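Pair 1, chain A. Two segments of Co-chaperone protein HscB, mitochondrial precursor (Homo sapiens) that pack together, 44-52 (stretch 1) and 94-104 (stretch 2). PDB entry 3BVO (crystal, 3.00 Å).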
# COMPACT_ATOMS: atom_id res chain seq x y z
N ASP A 44 -6.05 9.72 6.11
CA ASP A 44 -5.76 8.46 5.43
C ASP A 44 -4.64 8.65 4.41
O ASP A 44 -4.24 9.78 4.09
CB ASP A 44 -7.03 7.86 4.81
CG ASP A 44 -7.41 8.49 3.46
OD1 ASP A 44 -6.52 8.61 2.58
OD2 ASP A 44 -8.61 8.82 3.26
N TYR A 45 -4.14 7.54 3.88
CA TYR A 45 -3.04 7.58 2.92
C TYR A 45 -3.40 8.21 1.56
O TYR A 45 -2.58 8.90 0.97
CB TYR A 45 -2.48 6.17 2.72
CG TYR A 45 -1.68 5.60 3.89
CD1 TYR A 45 -1.05 6.43 4.82
CD2 TYR A 45 -1.52 4.23 4.02
CE1 TYR A 45 -0.31 5.90 5.84
CE2 TYR A 45 -0.79 3.70 5.04
CZ TYR A 45 -0.18 4.53 5.95
OH TYR A 45 0.55 3.96 6.98
N PHE A 46 -4.61 7.99 1.08
CA PHE A 46 -5.00 8.56 -0.20
C PHE A 46 -5.01 10.08 -0.14
O PHE A 46 -4.63 10.76 -1.10
CB PHE A 46 -6.37 8.03 -0.63
CG PHE A 46 -6.35 6.57 -1.00
CD1 PHE A 46 -5.90 6.17 -2.25
CD2 PHE A 46 -6.77 5.61 -0.08
CE1 PHE A 46 -5.86 4.83 -2.59
CE2 PHE A 46 -6.74 4.27 -0.42
CZ PHE A 46 -6.28 3.87 -1.67
N SER A 47 -5.43 10.60 1.01
CA SER A 47 -5.46 12.03 1.24
C SER A 47 -4.03 12.56 1.31
O SER A 47 -3.70 13.56 0.65
CB SER A 47 -6.21 12.35 2.54
OG SER A 47 -5.94 13.67 2.96
N LEU A 48 -3.20 11.89 2.10
CA LEU A 48 -1.82 12.30 2.29
C LEU A 48 -1.07 12.26 0.98
O LEU A 48 -0.18 13.04 0.76
CB LEU A 48 -1.11 11.44 3.34
CG LEU A 48 0.37 11.72 3.64
CD1 LEU A 48 0.57 13.07 4.25
CD2 LEU A 48 0.96 10.67 4.55
N MSE A 49 -1.45 11.35 0.10
CA MSE A 49 -0.79 11.25 -1.19
C MSE A 49 -1.54 12.01 -2.25
O MSE A 49 -1.22 11.92 -3.43
CB MSE A 49 -0.61 9.79 -1.57
CG MSE A 49 0.48 9.10 -0.74
SE MSE A 49 2.27 9.87 -1.07
CE MSE A 49 2.85 9.95 0.77
N ASP A 50 -2.54 12.78 -1.81
CA ASP A 50 -3.35 13.65 -2.66
C ASP A 50 -3.97 12.96 -3.87
O ASP A 50 -3.69 13.31 -5.01
CB ASP A 50 -2.53 14.86 -3.12
CG ASP A 50 -3.38 15.88 -3.82
OD1 ASP A 50 -4.46 16.20 -3.28
OD2 ASP A 50 -2.97 16.35 -4.90
N CYS A 51 -4.82 11.96 -3.61
CA CYS A 51 -5.60 11.30 -4.67
C CYS A 51 -6.88 10.66 -4.10
O CYS A 51 -7.02 10.52 -2.88
CB CYS A 51 -4.74 10.29 -5.44
SG CYS A 51 -3.87 9.09 -4.39
N ASN A 52 -7.81 10.27 -4.97
CA ASN A 52 -9.08 9.71 -4.51
C ASN A 52 -8.94 8.31 -3.92
O ASN A 52 -8.14 7.49 -4.40
CB ASN A 52 -10.09 9.64 -5.66
CG ASN A 52 -10.12 10.91 -6.50
OD1 ASN A 52 -9.77 11.99 -6.02
ND2 ASN A 52 -10.54 10.78 -7.76
N THR A 94 8.27 9.28 8.15
CA THR A 94 7.83 7.90 8.31
C THR A 94 6.46 7.67 7.70
O THR A 94 6.29 6.73 6.92
CB THR A 94 7.80 7.45 9.79
OG1 THR A 94 9.04 7.80 10.44
CG2 THR A 94 7.58 5.94 9.90
N LEU A 95 5.48 8.51 8.04
CA LEU A 95 4.12 8.32 7.51
C LEU A 95 4.16 8.41 6.00
O LEU A 95 3.61 7.57 5.30
CB LEU A 95 3.11 9.34 8.06
CG LEU A 95 2.78 9.43 9.56
CD1 LEU A 95 2.12 10.76 9.84
CD2 LEU A 95 1.88 8.29 10.03
N VAL A 96 4.85 9.44 5.49
CA VAL A 96 4.95 9.64 4.05
C VAL A 96 5.46 8.37 3.38
O VAL A 96 4.90 7.92 2.38
CB VAL A 96 5.85 10.84 3.72
CG1 VAL A 96 6.08 10.95 2.22
CG2 VAL A 96 5.23 12.13 4.26
N ASN A 97 6.50 7.78 3.95
CA ASN A 97 7.01 6.51 3.45
C ASN A 97 5.95 5.42 3.45
O ASN A 97 5.80 4.72 2.45
CB ASN A 97 8.22 6.04 4.25
CG ASN A 97 9.45 6.87 3.98
OD1 ASN A 97 9.58 7.50 2.92
ND2 ASN A 97 10.36 6.89 4.95
N ASP A 98 5.23 5.27 4.56
CA ASP A 98 4.22 4.23 4.68
C ASP A 98 3.22 4.36 3.56
O ASP A 98 3.14 3.49 2.69
CB ASP A 98 3.51 4.29 6.02
CG ASP A 98 4.38 3.85 7.17
OD1 ASP A 98 5.38 3.13 6.94
OD2 ASP A 98 4.04 4.22 8.32
N ALA A 99 2.46 5.45 3.57
CA ALA A 99 1.54 5.78 2.51
C ALA A 99 2.12 5.42 1.13
O ALA A 99 1.57 4.60 0.39
CB ALA A 99 1.17 7.25 2.58
N TYR A 100 3.26 5.99 0.79
CA TYR A 100 3.80 5.75 -0.52
C TYR A 100 3.91 4.25 -0.84
O TYR A 100 3.30 3.77 -1.81
CB TYR A 100 5.14 6.44 -0.70
CG TYR A 100 5.74 6.14 -2.04
CD1 TYR A 100 5.08 6.52 -3.22
CD2 TYR A 100 6.95 5.45 -2.14
CE1 TYR A 100 5.62 6.25 -4.48
CE2 TYR A 100 7.50 5.17 -3.41
CZ TYR A 100 6.83 5.57 -4.56
OH TYR A 100 7.36 5.31 -5.80
N LYS A 101 4.69 3.51 -0.04
CA LYS A 101 4.84 2.06 -0.21
C LYS A 101 3.48 1.35 -0.31
O LYS A 101 3.25 0.56 -1.22
CB LYS A 101 5.70 1.44 0.91
CG LYS A 101 7.05 2.13 1.13
CD LYS A 101 8.10 1.24 1.81
CE LYS A 101 8.76 0.26 0.81
NZ LYS A 101 10.03 -0.37 1.32
N THR A 102 2.58 1.67 0.62
CA THR A 102 1.24 1.09 0.67
C THR A 102 0.46 1.30 -0.63
O THR A 102 -0.13 0.36 -1.17
CB THR A 102 0.43 1.68 1.83
OG1 THR A 102 1.17 1.54 3.04
CG2 THR A 102 -0.92 0.98 1.97
N LEU A 103 0.43 2.53 -1.13
CA LEU A 103 -0.37 2.81 -2.31
C LEU A 103 0.28 2.35 -3.62
O LEU A 103 -0.43 2.09 -4.60
CB LEU A 103 -0.73 4.29 -2.40
CG LEU A 103 -1.47 4.92 -1.23
CD1 LEU A 103 -1.85 6.33 -1.63
CD2 LEU A 103 -2.68 4.12 -0.86
N LEU A 104 1.62 2.25 -3.63
CA LEU A 104 2.36 1.88 -4.84
C LEU A 104 2.07 0.46 -5.27
O LEU A 104 1.85 0.21 -6.45
CB LEU A 104 3.87 2.04 -4.63
CG LEU A 104 4.81 1.99 -5.84
CD1 LEU A 104 4.55 3.14 -6.82
CD2 LEU A 104 6.27 1.99 -5.38

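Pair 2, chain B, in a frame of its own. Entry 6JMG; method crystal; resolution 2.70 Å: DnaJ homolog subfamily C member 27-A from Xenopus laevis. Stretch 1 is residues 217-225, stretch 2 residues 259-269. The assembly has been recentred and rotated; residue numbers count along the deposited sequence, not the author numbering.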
# COMPACT_ATOMS: atom_id res chain seq x y z
N ASP B 217 -10.59 10.18 31.81
CA ASP B 217 -10.50 8.78 32.22
C ASP B 217 -9.81 8.00 31.11
O ASP B 217 -10.15 8.16 29.93
CB ASP B 217 -11.90 8.23 32.50
CG ASP B 217 -11.87 6.79 32.98
OD1 ASP B 217 -11.71 6.56 34.20
OD2 ASP B 217 -12.03 5.89 32.13
N SER B 218 -8.86 7.12 31.46
CA SER B 218 -8.11 6.47 30.39
C SER B 218 -8.86 5.29 29.80
O SER B 218 -8.62 4.92 28.64
CB SER B 218 -6.76 5.96 30.91
OG SER B 218 -6.19 6.85 31.86
N TRP B 219 -9.85 4.75 30.51
CA TRP B 219 -10.70 3.73 29.91
C TRP B 219 -11.49 4.34 28.77
O TRP B 219 -11.47 3.83 27.64
CB TRP B 219 -11.62 3.12 30.96
CG TRP B 219 -10.94 2.13 31.90
CD1 TRP B 219 -10.59 0.83 31.62
CD2 TRP B 219 -10.53 2.36 33.26
NE1 TRP B 219 -10.00 0.25 32.71
CE2 TRP B 219 -9.95 1.16 33.73
CE3 TRP B 219 -10.60 3.46 34.12
CZ2 TRP B 219 -9.44 1.04 35.03
CZ3 TRP B 219 -10.09 3.34 35.41
CH2 TRP B 219 -9.52 2.13 35.85
N ASP B 220 -12.15 5.46 29.03
CA ASP B 220 -12.97 6.07 28.00
C ASP B 220 -12.12 6.70 26.90
O ASP B 220 -12.59 6.84 25.77
CB ASP B 220 -13.94 7.07 28.64
CG ASP B 220 -14.87 6.41 29.67
OD1 ASP B 220 -15.21 5.22 29.47
OD2 ASP B 220 -15.24 7.07 30.67
N MET B 221 -10.87 7.05 27.20
CA MET B 221 -10.01 7.65 26.19
C MET B 221 -9.73 6.69 25.04
O MET B 221 -9.68 7.11 23.88
CB MET B 221 -8.70 8.11 26.82
CG MET B 221 -8.38 9.53 26.50
SD MET B 221 -6.76 9.96 27.06
CE MET B 221 -7.07 10.48 28.77
N LEU B 222 -9.56 5.40 25.34
CA LEU B 222 -9.37 4.40 24.29
C LEU B 222 -10.65 3.68 23.90
O LEU B 222 -10.62 2.85 22.98
CB LEU B 222 -8.32 3.36 24.71
CG LEU B 222 -6.94 3.76 25.24
CD1 LEU B 222 -6.26 2.52 25.76
CD2 LEU B 222 -6.07 4.41 24.19
N GLY B 223 -11.77 3.97 24.56
CA GLY B 223 -13.04 3.36 24.21
C GLY B 223 -13.18 1.92 24.68
O GLY B 223 -13.49 1.02 23.89
N VAL B 224 -12.98 1.70 25.98
CA VAL B 224 -12.96 0.37 26.59
C VAL B 224 -13.46 0.52 28.01
O VAL B 224 -13.31 1.57 28.64
CB VAL B 224 -11.55 -0.27 26.58
CG1 VAL B 224 -11.20 -0.82 25.21
CG2 VAL B 224 -10.51 0.73 27.05
N LYS B 225 -14.07 -0.53 28.53
CA LYS B 225 -14.56 -0.39 29.89
C LYS B 225 -13.66 -1.14 30.85
O LYS B 225 -12.87 -2.00 30.44
CB LYS B 225 -16.02 -0.89 30.00
CG LYS B 225 -16.42 -2.05 29.07
CD LYS B 225 -15.67 -3.34 29.43
CE LYS B 225 -16.15 -4.56 28.67
NZ LYS B 225 -15.21 -5.70 28.90
N LYS B 259 -0.01 11.61 22.32
CA LYS B 259 0.63 11.44 23.62
C LYS B 259 -0.37 10.99 24.68
O LYS B 259 -0.04 10.16 25.55
CB LYS B 259 1.31 12.76 24.03
CG LYS B 259 2.02 12.71 25.38
CD LYS B 259 2.62 14.06 25.78
CE LYS B 259 3.16 14.83 24.56
NZ LYS B 259 4.31 15.75 24.89
N ALA B 260 -1.60 11.50 24.63
CA ALA B 260 -2.58 11.14 25.64
C ALA B 260 -3.00 9.69 25.48
O ALA B 260 -3.15 8.96 26.47
CB ALA B 260 -3.80 12.06 25.55
N VAL B 261 -3.17 9.26 24.24
CA VAL B 261 -3.51 7.87 23.96
C VAL B 261 -2.38 6.94 24.41
O VAL B 261 -2.61 5.90 25.04
CB VAL B 261 -3.85 7.73 22.46
CG1 VAL B 261 -3.60 6.33 21.96
CG2 VAL B 261 -5.29 8.14 22.23
N VAL B 262 -1.14 7.30 24.09
CA VAL B 262 0.00 6.52 24.55
C VAL B 262 -0.03 6.38 26.07
O VAL B 262 0.06 5.27 26.61
CB VAL B 262 1.31 7.18 24.08
CG1 VAL B 262 2.50 6.58 24.83
CG2 VAL B 262 1.40 7.03 22.57
N ASN B 263 -0.24 7.48 26.78
CA ASN B 263 -0.16 7.43 28.23
C ASN B 263 -1.33 6.69 28.83
O ASN B 263 -1.17 6.05 29.88
CB ASN B 263 -0.09 8.84 28.81
CG ASN B 263 1.26 9.45 28.63
OD1 ASN B 263 2.24 8.74 28.36
ND2 ASN B 263 1.34 10.77 28.76
N ALA B 264 -2.50 6.78 28.21
CA ALA B 264 -3.65 6.03 28.68
C ALA B 264 -3.39 4.54 28.58
O ALA B 264 -3.64 3.79 29.52
CB ALA B 264 -4.90 6.41 27.87
N ARG B 265 -2.90 4.09 27.42
CA ARG B 265 -2.60 2.68 27.25
C ARG B 265 -1.72 2.17 28.37
O ARG B 265 -1.98 1.10 28.94
CB ARG B 265 -1.92 2.43 25.91
CG ARG B 265 -1.24 1.09 25.82
CD ARG B 265 -0.86 0.73 24.38
NE ARG B 265 -0.15 -0.55 24.33
CZ ARG B 265 1.11 -0.75 24.76
NH1 ARG B 265 1.82 0.25 25.29
NH2 ARG B 265 1.64 -1.96 24.65
N THR B 266 -0.69 2.92 28.74
CA THR B 266 0.20 2.37 29.76
C THR B 266 -0.45 2.47 31.13
O THR B 266 -0.21 1.61 31.99
CB THR B 266 1.60 3.02 29.67
OG1 THR B 266 1.70 4.21 30.44
CG2 THR B 266 1.97 3.36 28.21
N ALA B 267 -1.35 3.43 31.34
CA ALA B 267 -2.06 3.46 32.61
C ALA B 267 -2.90 2.20 32.79
O ALA B 267 -2.86 1.56 33.85
CB ALA B 267 -2.95 4.71 32.68
N LEU B 268 -3.63 1.80 31.75
CA LEU B 268 -4.43 0.59 31.83
C LEU B 268 -3.55 -0.66 31.94
O LEU B 268 -3.76 -1.50 32.82
CB LEU B 268 -5.35 0.49 30.62
CG LEU B 268 -6.28 1.68 30.42
CD1 LEU B 268 -7.07 1.45 29.16
CD2 LEU B 268 -7.22 1.90 31.61
N LEU B 269 -2.55 -0.80 31.05
CA LEU B 269 -1.65 -1.96 31.10
C LEU B 269 -0.94 -2.07 32.43
O LEU B 269 -0.60 -3.18 32.86
CB LEU B 269 -0.61 -1.89 29.99
CG LEU B 269 -1.16 -2.18 28.59
CD1 LEU B 269 -0.03 -2.63 27.72
CD2 LEU B 269 -2.21 -3.24 28.68

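The two pairs differ most at the first helical position of stretch 1, where pair 1 has A:Tyr45 and pair 2 has B:Ser218. The tyrosine is covered over 112 Å² by the opposing helix and fits as a knob among A:Asp98, A:Ala99, A:Thr102 and A:Leu103. One face of its ring lies against the backbone of that helix, with A:Ala99 CA 3.5 Å from the centroid of the A:Tyr45 ring in a CH-pi contact, and its OH reaches to 3.1 Å from A:Asp98 CB. The CB of B:Ser218 lies 3.6 Å from B:Ala264 CB, and its OG goes no closer than 4.0 Å to B:Ala267 CB. It buries 51 Å², and B:Asn263, which matches A:Asp98, makes no contact with stretch 1.

Around this difference the backbones agree closely: 14 central residues superpose with an RMSD of 0.7 Å. In each pair a short helix and the turn after it pack on a longer helix, with closest approach at A:Tyr45 and A:Ala99 (CA to CA 4.9 Å) or B:Ser218 and B:Ala264 (CA to CA 4.8 Å). Alanine occupies the matching position in both, and its CA atoms fall within 0.2 Å of each other after superposition. Neither interface contains a cross-stretch hydrogen bond; both rest on apolar packing.

An aspartate caps the short helix in both. A:Asp44 OD1 accepts from A:Ser47 N at 2.8 Å, and B:Asp217 OD2 accepts from B:Asp220 N at 3.1 Å, with a weak second bond from B:Trp219 N at 2.9 Å.

The next shared feature is a leucine methyl over an aromatic face. A:Leu103 CD2 lies 3.8 Å from the A:Phe46 ring centroid, whereas B:Leu268 CD2 lies 3.4 Å from the centroid of the five-membered ring of B:Trp219. Both aromatic residues start with CA-to-CB pointing away, but their ends come nearer to the leucine.

Further along, selenomethionine A:Met49 and B:Leu222 place their side-chain centres 0.4 Å apart. Both side chains touch the matched valine and leucine, A:Met49 through CE (3.7 Å to A:Val96 CG1) and CB (3.7 Å to A:Leu103 CD1), and B:Leu222 through CD2 (3.8 Å to B:Val261 CG1) and CD1 (3.7 Å to B:Leu268 CD1). The long chain of A:Met49 also carries its CE to 3.3 Å from A:Val96 O and 3.7 Å from A:Ala99 CB. One position earlier the chemistry is exchanged: A:Leu48 CD2 approaches A:Ala99 CB at 4.0 Å, while B:Met221 SD stands 3.9 Å from B:Ala260 CB and 4.1 Å from B:Ala264 CB.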